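Local coordinates for conserved hypothetical protein (Bacteroides thetaiotaomicron, PDB 2FB6) that is of unknown function but folds into a compact single-chain alpha/beta domain built around a parallel beta sheet, at residues 6-16 with 107-117; 27-35 with 63-72. All coordinates share one frame; numbering follows the deposited sequence.

How the interactions relate
After a short N-terminal loop comes strand 9-14, the core of the first segment of interaction 1, and the chain then runs into helix 19-36, which supplies segment 27-35 of interaction 2. After strand 41-46 and a short helix it returns in helix 58-70, whose end closes the loop of interaction 2. Strand 113-116, at the C terminus, closes the much longer loop of interaction 1, which therefore encloses the other contact without crossing it. Interaction 1 ties the two chain ends together at one edge of the parallel sheet, while interaction 2 joins neighbouring helices on one of its faces. The two meet where W14 packs on I64, L10 on Y29 and I12 on A30.

Interaction 1 of 2, residues 6-16 with 107-117; sequences ANDKLTILWTT and YLKNGEKILSI
Two rings flank this contact: the Y107 phenol near the start of strand 9-14 and the W14 indole at its end. K9 NZ approaches the Y107 ring obliquely, 4.0 Å from Y107 CE1, and a water links NZ to the phenol OH, which also bonds to E75. The indole has T16 N in plane at its edge, while its NE1 bonds to T16 O; I117 O comes to the ring obliquely, and side chains of helices 19-36 and 58-70 pack on it. The third flat group, the E112 carboxylate, is gripped at both oxygens. K9 NZ forms a salt bridge to E112 OE2 (2.9 Å) from the syn side, at the end of a fully extended chain whose CG is anti to the backbone N (chi1 -176°). T11 OG1 donates to E112 OE1 (2.6 Å) from above the carboxylate plane, 41° out of it. With a leucine in place of E112, K9 would probably lose its charged mate and the T11 hydroxyl its acceptor. Along the strands the backbones form a parallel ladder, with T11 N bonded to K113 O at 2.9 Å. I12 CG2 meets I117 CD1 at 3.9 Å on the face that helix 19-36 covers. The C-terminal carboxylate of I117 finishes the ladder: I117 O accepts from T15 N and T16 N, and I117 OXT from T15 OG1. Following helix 101-109, the last strand thus forms one edge of a parallel alpha/beta sheet of strand order 4-3-2-1-5, the C-terminal strand beside the N-terminal one.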
loop_
_atom_site.group_PDB
_atom_site.type_symbol
_atom_site.label_atom_id
_atom_site.label_comp_id
_atom_site.label_asym_id
_atom_site.label_seq_id
_atom_site.Cartn_x
_atom_site.Cartn_y
_atom_site.Cartn_z
ATOM N N ALA A 6 13.382 10.929 -9.849
ATOM C CA ALA A 6 13.972 9.582 -9.724
ATOM C C ALA A 6 14.285 9.118 -8.292
ATOM O O ALA A 6 14.375 7.914 -8.027
ATOM C CB ALA A 6 15.205 9.452 -10.618
ATOM N N ASN A 7 14.444 10.061 -7.368
ATOM C CA ASN A 7 14.728 9.687 -5.985
ATOM C C ASN A 7 13.648 10.153 -5.016
ATOM O O ASN A 7 13.896 10.301 -3.826
ATOM C CB ASN A 7 16.125 10.165 -5.543
ATOM C CG ASN A 7 16.724 9.288 -4.438
ATOM O OD1 ASN A 7 16.120 8.308 -4.008
ATOM N ND2 ASN A 7 17.923 9.641 -3.984
ATOM N N ASP A 8 12.440 10.343 -5.544
ATOM C CA ASP A 8 11.307 10.936 -4.826
ATOM C C ASP A 8 10.123 10.020 -4.510
ATOM O O ASP A 8 9.135 10.479 -3.948
ATOM C CB ASP A 8 10.803 12.169 -5.582
ATOM C CG ASP A 8 11.755 13.347 -5.469
ATOM O OD1 ASP A 8 12.274 13.610 -4.366
ATOM O OD2 ASP A 8 11.994 13.996 -6.505
ATOM N N LYS A 9 10.228 8.746 -4.883
ATOM C CA LYS A 9 9.148 7.771 -4.658
ATOM C C LYS A 9 9.589 6.601 -3.804
ATOM O O LYS A 9 10.644 5.994 -4.043
ATOM C CB LYS A 9 8.584 7.236 -5.994
ATOM C CG LYS A 9 7.390 6.281 -5.828
ATOM C CD LYS A 9 6.896 5.733 -7.149
ATOM C CE LYS A 9 5.676 4.859 -6.974
ATOM N NZ LYS A 9 5.378 4.131 -8.246
ATOM N N LEU A 10 8.749 6.263 -2.833
ATOM C CA LEU A 10 8.922 5.017 -2.077
ATOM C C LEU A 10 7.745 4.095 -2.339
ATOM O O LEU A 10 6.602 4.534 -2.312
ATOM C CB LEU A 10 8.970 5.308 -0.572
ATOM C CG LEU A 10 9.094 4.089 0.362
ATOM C CD1 LEU A 10 10.394 3.321 0.106
ATOM C CD2 LEU A 10 8.952 4.533 1.816
ATOM N N THR A 11 8.029 2.814 -2.565
ATOM C CA THR A 11 6.995 1.789 -2.674
ATOM C C THR A 11 7.118 0.831 -1.497
ATOM O O THR A 11 8.223 0.432 -1.109
ATOM C CB THR A 11 7.113 1.066 -4.003
ATOM O OG1 THR A 11 6.755 2.005 -5.022
ATOM C CG2 THR A 11 6.164 -0.132 -4.086
ATOM N N ILE A 12 5.978 0.499 -0.899
ATOM C CA ILE A 12 5.976 -0.511 0.137
ATOM C C ILE A 12 5.133 -1.669 -0.362
ATOM O O ILE A 12 3.966 -1.472 -0.691
ATOM C CB ILE A 12 5.396 0.033 1.463
ATOM C CG1 ILE A 12 6.266 1.193 1.985
ATOM C CG2 ILE A 12 5.304 -1.099 2.518
ATOM C CD1 ILE A 12 5.635 1.991 3.119
ATOM N N LEU A 13 5.731 -2.859 -0.433
ATOM C CA LEU A 13 4.966 -4.071 -0.687
ATOM C C LEU A 13 4.519 -4.614 0.670
ATOM O O LEU A 13 5.323 -5.143 1.444
ATOM C CB LEU A 13 5.829 -5.083 -1.431
ATOM C CG LEU A 13 5.217 -6.457 -1.729
ATOM C CD1 LEU A 13 3.936 -6.364 -2.562
ATOM C CD2 LEU A 13 6.243 -7.330 -2.421
ATOM N N TRP A 14 3.240 -4.435 0.972
ATOM C CA TRP A 14 2.697 -4.787 2.271
ATOM C C TRP A 14 2.050 -6.170 2.171
ATOM O O TRP A 14 0.964 -6.324 1.607
ATOM C CB TRP A 14 1.687 -3.705 2.673
ATOM C CG TRP A 14 0.893 -3.967 3.903
ATOM C CD1 TRP A 14 1.033 -5.008 4.786
ATOM C CD2 TRP A 14 -0.153 -3.144 4.414
ATOM N NE1 TRP A 14 0.094 -4.896 5.796
ATOM C CE2 TRP A 14 -0.638 -3.755 5.596
ATOM C CE3 TRP A 14 -0.730 -1.937 3.990
ATOM C CZ2 TRP A 14 -1.681 -3.207 6.349
ATOM C CZ3 TRP A 14 -1.791 -1.395 4.736
ATOM C CH2 TRP A 14 -2.250 -2.032 5.902
ATOM N N THR A 15 2.737 -7.175 2.714
ATOM C CA THR A 15 2.212 -8.546 2.733
ATOM C C THR A 15 1.799 -8.978 4.129
ATOM O O THR A 15 0.960 -9.864 4.278
ATOM C CB THR A 15 3.234 -9.592 2.204
ATOM O OG1 THR A 15 4.290 -9.764 3.148
ATOM C CG2 THR A 15 3.809 -9.187 0.836
ATOM N N THR A 16 2.401 -8.377 5.150
ATOM C CA THR A 16 2.234 -8.887 6.519
ATOM C C THR A 16 0.848 -8.624 7.100
ATOM O O THR A 16 0.211 -7.606 6.789
ATOM C CB THR A 16 3.306 -8.319 7.479
ATOM O OG1 THR A 16 3.200 -8.999 8.735
ATOM C CG2 THR A 16 3.156 -6.803 7.689
ATOM N N TYR A 107 7.633 -1.888 -11.452
ATOM C CA TYR A 107 8.273 -1.193 -10.327
ATOM C C TYR A 107 9.669 -1.750 -10.094
ATOM O O TYR A 107 10.624 -1.002 -9.888
ATOM C CB TYR A 107 7.457 -1.327 -9.033
ATOM C CG TYR A 107 6.021 -0.828 -9.101
ATOM C CD1 TYR A 107 5.645 0.243 -9.935
ATOM C CD2 TYR A 107 5.050 -1.389 -8.280
ATOM C CE1 TYR A 107 4.316 0.694 -9.985
ATOM C CE2 TYR A 107 3.731 -0.933 -8.316
ATOM C CZ TYR A 107 3.375 0.114 -9.160
ATOM O OH TYR A 107 2.077 0.577 -9.190
ATOM N N LEU A 108 9.789 -3.066 -10.134
ATOM C CA LEU A 108 11.089 -3.699 -9.919
ATOM C C LEU A 108 12.058 -3.373 -11.058
ATOM O O LEU A 108 13.218 -3.025 -10.814
ATOM C CB LEU A 108 10.911 -5.214 -9.787
ATOM C CG LEU A 108 10.320 -5.662 -8.449
ATOM C CD1 LEU A 108 9.659 -7.042 -8.555
ATOM C CD2 LEU A 108 11.386 -5.643 -7.334
ATOM N N LYS A 109 11.571 -3.470 -12.294
ATOM C CA LYS A 109 12.408 -3.207 -13.492
ATOM C C LYS A 109 12.910 -1.776 -13.528
ATOM O O LYS A 109 14.012 -1.513 -14.027
ATOM C CB LYS A 109 11.629 -3.491 -14.773
ATOM C CG LYS A 109 11.140 -4.929 -14.879
ATOM C CD LYS A 109 11.974 -5.729 -15.812
ATOM C CE LYS A 109 11.433 -7.132 -15.975
ATOM N NZ LYS A 109 12.378 -7.972 -16.752
ATOM N N ASN A 110 12.095 -0.858 -13.008
ATOM C CA ASN A 110 12.447 0.569 -12.981
ATOM C C ASN A 110 13.429 0.928 -11.872
ATOM O O ASN A 110 13.846 2.086 -11.769
ATOM C CB ASN A 110 11.185 1.427 -12.855
ATOM C CG ASN A 110 10.287 1.320 -14.064
ATOM O OD1 ASN A 110 10.727 0.921 -15.149
ATOM N ND2 ASN A 110 9.024 1.676 -13.892
ATOM N N GLY A 111 13.789 -0.054 -11.052
ATOM C CA GLY A 111 14.735 0.166 -9.963
ATOM C C GLY A 111 14.125 0.934 -8.805
ATOM O O GLY A 111 14.818 1.669 -8.090
ATOM N N GLU A 112 12.825 0.751 -8.590
ATOM C CA GLU A 112 12.167 1.425 -7.474
ATOM C C GLU A 112 12.752 1.067 -6.131
ATOM O O GLU A 112 13.332 -0.013 -5.951
ATOM C CB GLU A 112 10.674 1.122 -7.450
ATOM C CG GLU A 112 9.920 1.924 -8.466
ATOM C CD GLU A 112 8.609 2.434 -7.939
ATOM O OE1 GLU A 112 8.541 2.807 -6.738
ATOM O OE2 GLU A 112 7.654 2.484 -8.739
ATOM N N LYS A 113 12.599 1.988 -5.186
ATOM C CA LYS A 113 12.921 1.681 -3.807
ATOM C C LYS A 113 11.678 1.037 -3.216
ATOM O O LYS A 113 10.622 1.670 -3.131
ATOM C CB LYS A 113 13.344 2.940 -3.064
ATOM C CG LYS A 113 14.571 3.551 -3.707
ATOM C CD LYS A 113 14.950 4.868 -3.107
ATOM C CE LYS A 113 16.059 5.476 -3.938
ATOM N NZ LYS A 113 15.528 5.994 -5.245
ATOM N N ILE A 114 11.818 -0.235 -2.848
ATOM C CA ILE A 114 10.703 -1.063 -2.381
ATOM C C ILE A 114 11.049 -1.697 -1.045
ATOM O O ILE A 114 12.002 -2.470 -0.952
ATOM C CB ILE A 114 10.345 -2.212 -3.391
ATOM C CG1 ILE A 114 9.910 -1.643 -4.748
ATOM C CG2 ILE A 114 9.273 -3.157 -2.809
ATOM C CD1 ILE A 114 9.783 -2.689 -5.870
ATOM N N LEU A 115 10.284 -1.352 -0.019
ATOM C CA LEU A 115 10.370 -2.056 1.249
ATOM C C LEU A 115 9.349 -3.164 1.188
ATOM O O LEU A 115 8.149 -2.901 1.019
ATOM C CB LEU A 115 10.023 -1.119 2.410
ATOM C CG LEU A 115 11.010 0.006 2.735
ATOM C CD1 LEU A 115 10.411 0.843 3.851
ATOM C CD2 LEU A 115 12.393 -0.551 3.116
ATOM N N SER A 116 9.821 -4.398 1.306
ATOM C CA SER A 116 8.916 -5.535 1.307
ATOM C C SER A 116 8.649 -5.961 2.740
ATOM O O SER A 116 9.521 -6.507 3.414
ATOM C CB SER A 116 9.443 -6.688 0.438
ATOM O OG SER A 116 10.815 -6.946 0.667
ATOM N N ILE A 117 7.434 -5.657 3.195
ATOM C CA ILE A 117 7.002 -5.929 4.558
ATOM C C ILE A 117 5.765 -6.823 4.409
ATOM O O ILE A 117 4.625 -6.458 4.612
ATOM C CB ILE A 117 6.701 -4.619 5.342
ATOM C CG1 ILE A 117 7.867 -3.629 5.221
ATOM C CG2 ILE A 117 6.431 -4.923 6.819
ATOM C CD1 ILE A 117 7.495 -2.182 5.499
ATOM O OXT ILE A 117 5.902 -7.974 3.988
HETATM O O HOH W 1 12.737 6.932 -5.572
HETATM O O HOH W 2 2.626 3.408 -8.364
HETATM O O HOH W 3 10.856 4.058 -5.873
#

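Interaction 2 of 2, residues 27-35 with 63-72; sequences AMYALNSKN and EILEMLQSGI
L31 is a knob set into a hole formed by E63, E66, M67 and S70. Its CG lies 3.6 Å from CG of the selenomethionine M67, the two side chains crossing at about a right angle. L31 CD1 reaches the acidic side chains, 3.4 Å from E63 OE1, whereas CD2 rests over the backbone of the facing helix, 3.7 Å from E66 O. Beside it the methyls of A27 and A30 border the selenium: M67 SE is 4.2 Å from A30 CB. I72 adds to this apolar patch, its CD1 3.9 Å from A30 CB. No hydrogen bond passes directly between the segments. The axes of the two helical segments, 27-35 and 63-70, run 20° apart and 9.8 Å at closest approach, as expected of two crossover helices side by side on one face of a parallel alpha/beta sheet; M67 and I72 both reach I44 of strand 41-46 beneath them. K34 makes a further direct contact toward the C-terminal ends, its chain lying along the turn that ends helix 58-70, with K34 CG only 3.2 Å from S70 O. CG is anti to the backbone N (chi1 -175°) and the chain bends at chi2 (69°), which carries NZ to K40 O and to a water shared with G71 O. That turn is a Schellman motif in which G71 takes positive phi; a CB there would crowd K34 CE. Further out, S70 OG bonds back to M67 O at 2.7 Å, and I72 N donates to the same carbonyl, so that one oxygen ties down the S70 hydroxyl and the backbone of I72, the residues that K34 packs on.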
loop_
_atom_site.group_PDB
_atom_site.type_symbol
_atom_site.label_atom_id
_atom_site.label_comp_id
_atom_site.label_asym_id
_atom_site.label_seq_id
_atom_site.Cartn_x
_atom_site.Cartn_y
_atom_site.Cartn_z
ATOM N N ALA A 27 2.547 1.995 8.830
ATOM C CA ALA A 27 1.675 3.168 8.740
ATOM C C ALA A 27 2.342 4.414 9.304
ATOM O O ALA A 27 2.239 5.502 8.724
ATOM C CB ALA A 27 0.335 2.918 9.422
HETATM N N MSE A 28 3.048 4.261 10.422
HETATM C CA MSE A 28 3.693 5.416 11.023
HETATM C C MSE A 28 4.756 6.023 10.105
HETATM O O MSE A 28 4.816 7.256 9.922
HETATM C CB MSE A 28 4.301 5.064 12.364
HETATM C CG MSE A 28 4.775 6.280 13.079
HETATM SE SE MSE A 28 5.455 5.758 14.767
HETATM C CE MSE A 28 7.248 5.134 14.214
ATOM N N TYR A 29 5.577 5.181 9.484
ATOM C CA TYR A 29 6.606 5.731 8.607
ATOM C C TYR A 29 5.984 6.321 7.337
ATOM O O TYR A 29 6.387 7.398 6.890
ATOM C CB TYR A 29 7.646 4.673 8.269
ATOM C CG TYR A 29 8.737 5.213 7.369
ATOM C CD1 TYR A 29 9.586 6.246 7.795
ATOM C CD2 TYR A 29 8.935 4.683 6.087
ATOM C CE1 TYR A 29 10.602 6.742 6.962
ATOM C CE2 TYR A 29 9.937 5.175 5.262
ATOM C CZ TYR A 29 10.760 6.196 5.692
ATOM O OH TYR A 29 11.734 6.664 4.828
ATOM N N ALA A 30 4.992 5.643 6.775
ATOM C CA ALA A 30 4.398 6.120 5.536
ATOM C C ALA A 30 3.693 7.466 5.757
ATOM O O ALA A 30 3.890 8.441 4.987
ATOM C CB ALA A 30 3.440 5.085 4.970
ATOM N N LEU A 31 2.908 7.545 6.830
ATOM C CA LEU A 31 2.161 8.780 7.117
ATOM C C LEU A 31 3.081 9.953 7.395
ATOM O O LEU A 31 2.892 11.060 6.857
ATOM C CB LEU A 31 1.190 8.584 8.285
ATOM C CG LEU A 31 -0.121 7.923 7.906
ATOM C CD1 LEU A 31 -0.800 7.365 9.144
ATOM C CD2 LEU A 31 -1.006 8.966 7.195
ATOM N N ASN A 32 4.083 9.728 8.242
ATOM C CA ASN A 32 5.001 10.813 8.580
ATOM C C ASN A 32 5.823 11.228 7.372
ATOM O O ASN A 32 6.040 12.427 7.138
ATOM C CB ASN A 32 5.894 10.422 9.753
ATOM C CG ASN A 32 5.212 10.658 11.083
ATOM O OD1 ASN A 32 5.356 11.726 11.669
ATOM N ND2 ASN A 32 4.435 9.675 11.553
ATOM N N SER A 33 6.274 10.241 6.597
ATOM C CA SER A 33 7.028 10.529 5.377
ATOM C C SER A 33 6.245 11.419 4.433
ATOM O O SER A 33 6.810 12.374 3.864
ATOM C CB SER A 33 7.407 9.247 4.631
ATOM O OG SER A 33 8.403 8.533 5.318
ATOM N N LYS A 34 4.969 11.079 4.226
ATOM C CA LYS A 34 4.125 11.829 3.296
ATOM C C LYS A 34 3.835 13.223 3.839
ATOM O O LYS A 34 3.986 14.224 3.133
ATOM C CB LYS A 34 2.817 11.078 3.020
ATOM C CG LYS A 34 1.927 11.719 1.964
ATOM C CD LYS A 34 2.535 11.632 0.569
ATOM C CE LYS A 34 1.695 12.407 -0.436
ATOM N NZ LYS A 34 2.246 12.329 -1.814
ATOM N N ASN A 35 3.429 13.287 5.099
ATOM C CA ASN A 35 3.051 14.566 5.677
ATOM C C ASN A 35 4.221 15.553 5.819
ATOM O O ASN A 35 4.023 16.763 5.686
ATOM C CB ASN A 35 2.300 14.375 7.003
ATOM C CG ASN A 35 0.885 13.885 6.814
ATOM O OD1 ASN A 35 0.221 14.196 5.827
ATOM N ND2 ASN A 35 0.408 13.111 7.781
ATOM N N GLU A 63 -6.542 3.429 9.694
ATOM C CA GLU A 63 -5.219 3.835 9.193
ATOM C C GLU A 63 -5.215 3.994 7.678
ATOM O O GLU A 63 -4.625 4.931 7.154
ATOM C CB GLU A 63 -4.129 2.820 9.552
ATOM C CG GLU A 63 -3.704 2.788 10.984
ATOM C CD GLU A 63 -3.170 4.115 11.496
ATOM O OE1 GLU A 63 -2.388 4.796 10.795
ATOM O OE2 GLU A 63 -3.531 4.466 12.632
ATOM N N ILE A 64 -5.866 3.067 6.975
ATOM C CA ILE A 64 -5.957 3.126 5.512
ATOM C C ILE A 64 -6.549 4.464 5.082
ATOM O O ILE A 64 -6.034 5.119 4.173
ATOM C CB ILE A 64 -6.853 1.981 4.967
ATOM C CG1 ILE A 64 -6.177 0.609 5.146
ATOM C CG2 ILE A 64 -7.285 2.223 3.492
ATOM C CD1 ILE A 64 -4.916 0.395 4.300
ATOM N N LEU A 65 -7.641 4.859 5.744
ATOM C CA LEU A 65 -8.318 6.103 5.401
ATOM C C LEU A 65 -7.432 7.324 5.646
ATOM O O LEU A 65 -7.396 8.245 4.817
ATOM C CB LEU A 65 -9.656 6.214 6.136
ATOM C CG LEU A 65 -10.643 5.079 5.815
ATOM C CD1 LEU A 65 -11.897 5.215 6.683
ATOM C CD2 LEU A 65 -11.007 4.990 4.325
ATOM N N GLU A 66 -6.695 7.323 6.758
ATOM C CA GLU A 66 -5.779 8.431 7.044
ATOM C C GLU A 66 -4.672 8.478 6.007
ATOM O O GLU A 66 -4.290 9.563 5.549
ATOM C CB GLU A 66 -5.179 8.353 8.455
ATOM C CG GLU A 66 -4.425 9.640 8.864
ATOM C CD GLU A 66 -3.718 9.541 10.208
ATOM O OE1 GLU A 66 -3.971 8.570 10.946
ATOM O OE2 GLU A 66 -2.887 10.432 10.527
HETATM N N MSE A 67 -4.153 7.310 5.632
HETATM C CA MSE A 67 -3.092 7.294 4.628
HETATM C C MSE A 67 -3.606 7.831 3.298
HETATM O O MSE A 67 -2.952 8.664 2.669
HETATM C CB MSE A 67 -2.485 5.893 4.494
HETATM C CG MSE A 67 -1.586 5.565 5.674
HETATM SE SE MSE A 67 -0.575 3.941 5.444
HETATM C CE MSE A 67 -1.915 2.998 5.667
ATOM N N LEU A 68 -4.790 7.386 2.886
ATOM C CA LEU A 68 -5.347 7.893 1.625
ATOM C C LEU A 68 -5.577 9.401 1.659
ATOM O O LEU A 68 -5.315 10.083 0.666
ATOM C CB LEU A 68 -6.632 7.156 1.231
ATOM C CG LEU A 68 -6.434 5.698 0.788
ATOM C CD1 LEU A 68 -7.760 4.930 0.750
ATOM C CD2 LEU A 68 -5.758 5.606 -0.587
ATOM N N GLN A 69 -6.030 9.915 2.799
ATOM C CA GLN A 69 -6.285 11.357 2.943
ATOM C C GLN A 69 -4.991 12.153 2.811
ATOM O O GLN A 69 -5.002 13.292 2.344
ATOM C CB GLN A 69 -6.940 11.670 4.290
ATOM C CG GLN A 69 -8.361 11.180 4.458
ATOM C CD GLN A 69 -8.916 11.565 5.819
ATOM O OE1 GLN A 69 -9.182 12.740 6.079
ATOM N NE2 GLN A 69 -9.076 10.584 6.700
ATOM N N SER A 70 -3.872 11.562 3.232
ATOM C CA SER A 70 -2.586 12.270 3.156
ATOM C C SER A 70 -1.998 12.281 1.739
ATOM O O SER A 70 -1.009 12.960 1.494
ATOM C CB SER A 70 -1.566 11.633 4.102
ATOM O OG SER A 70 -1.046 10.442 3.532
ATOM N N GLY A 71 -2.576 11.507 0.823
ATOM C CA GLY A 71 -2.069 11.442 -0.543
ATOM C C GLY A 71 -1.190 10.251 -0.860
ATOM O O GLY A 71 -0.658 10.160 -1.970
ATOM N N ILE A 72 -1.015 9.347 0.107
ATOM C CA ILE A 72 -0.400 8.047 -0.175
ATOM C C ILE A 72 -1.355 7.280 -1.092
ATOM O O ILE A 72 -2.566 7.305 -0.876
ATOM C CB ILE A 72 -0.218 7.274 1.145
ATOM C CG1 ILE A 72 0.847 7.949 2.010
ATOM C CG2 ILE A 72 0.156 5.793 0.913
ATOM C CD1 ILE A 72 0.786 7.557 3.483
HETATM O O HOH W 4 1.913 9.690 -2.951
HETATM O O HOH W 5 -2.372 12.348 8.572
#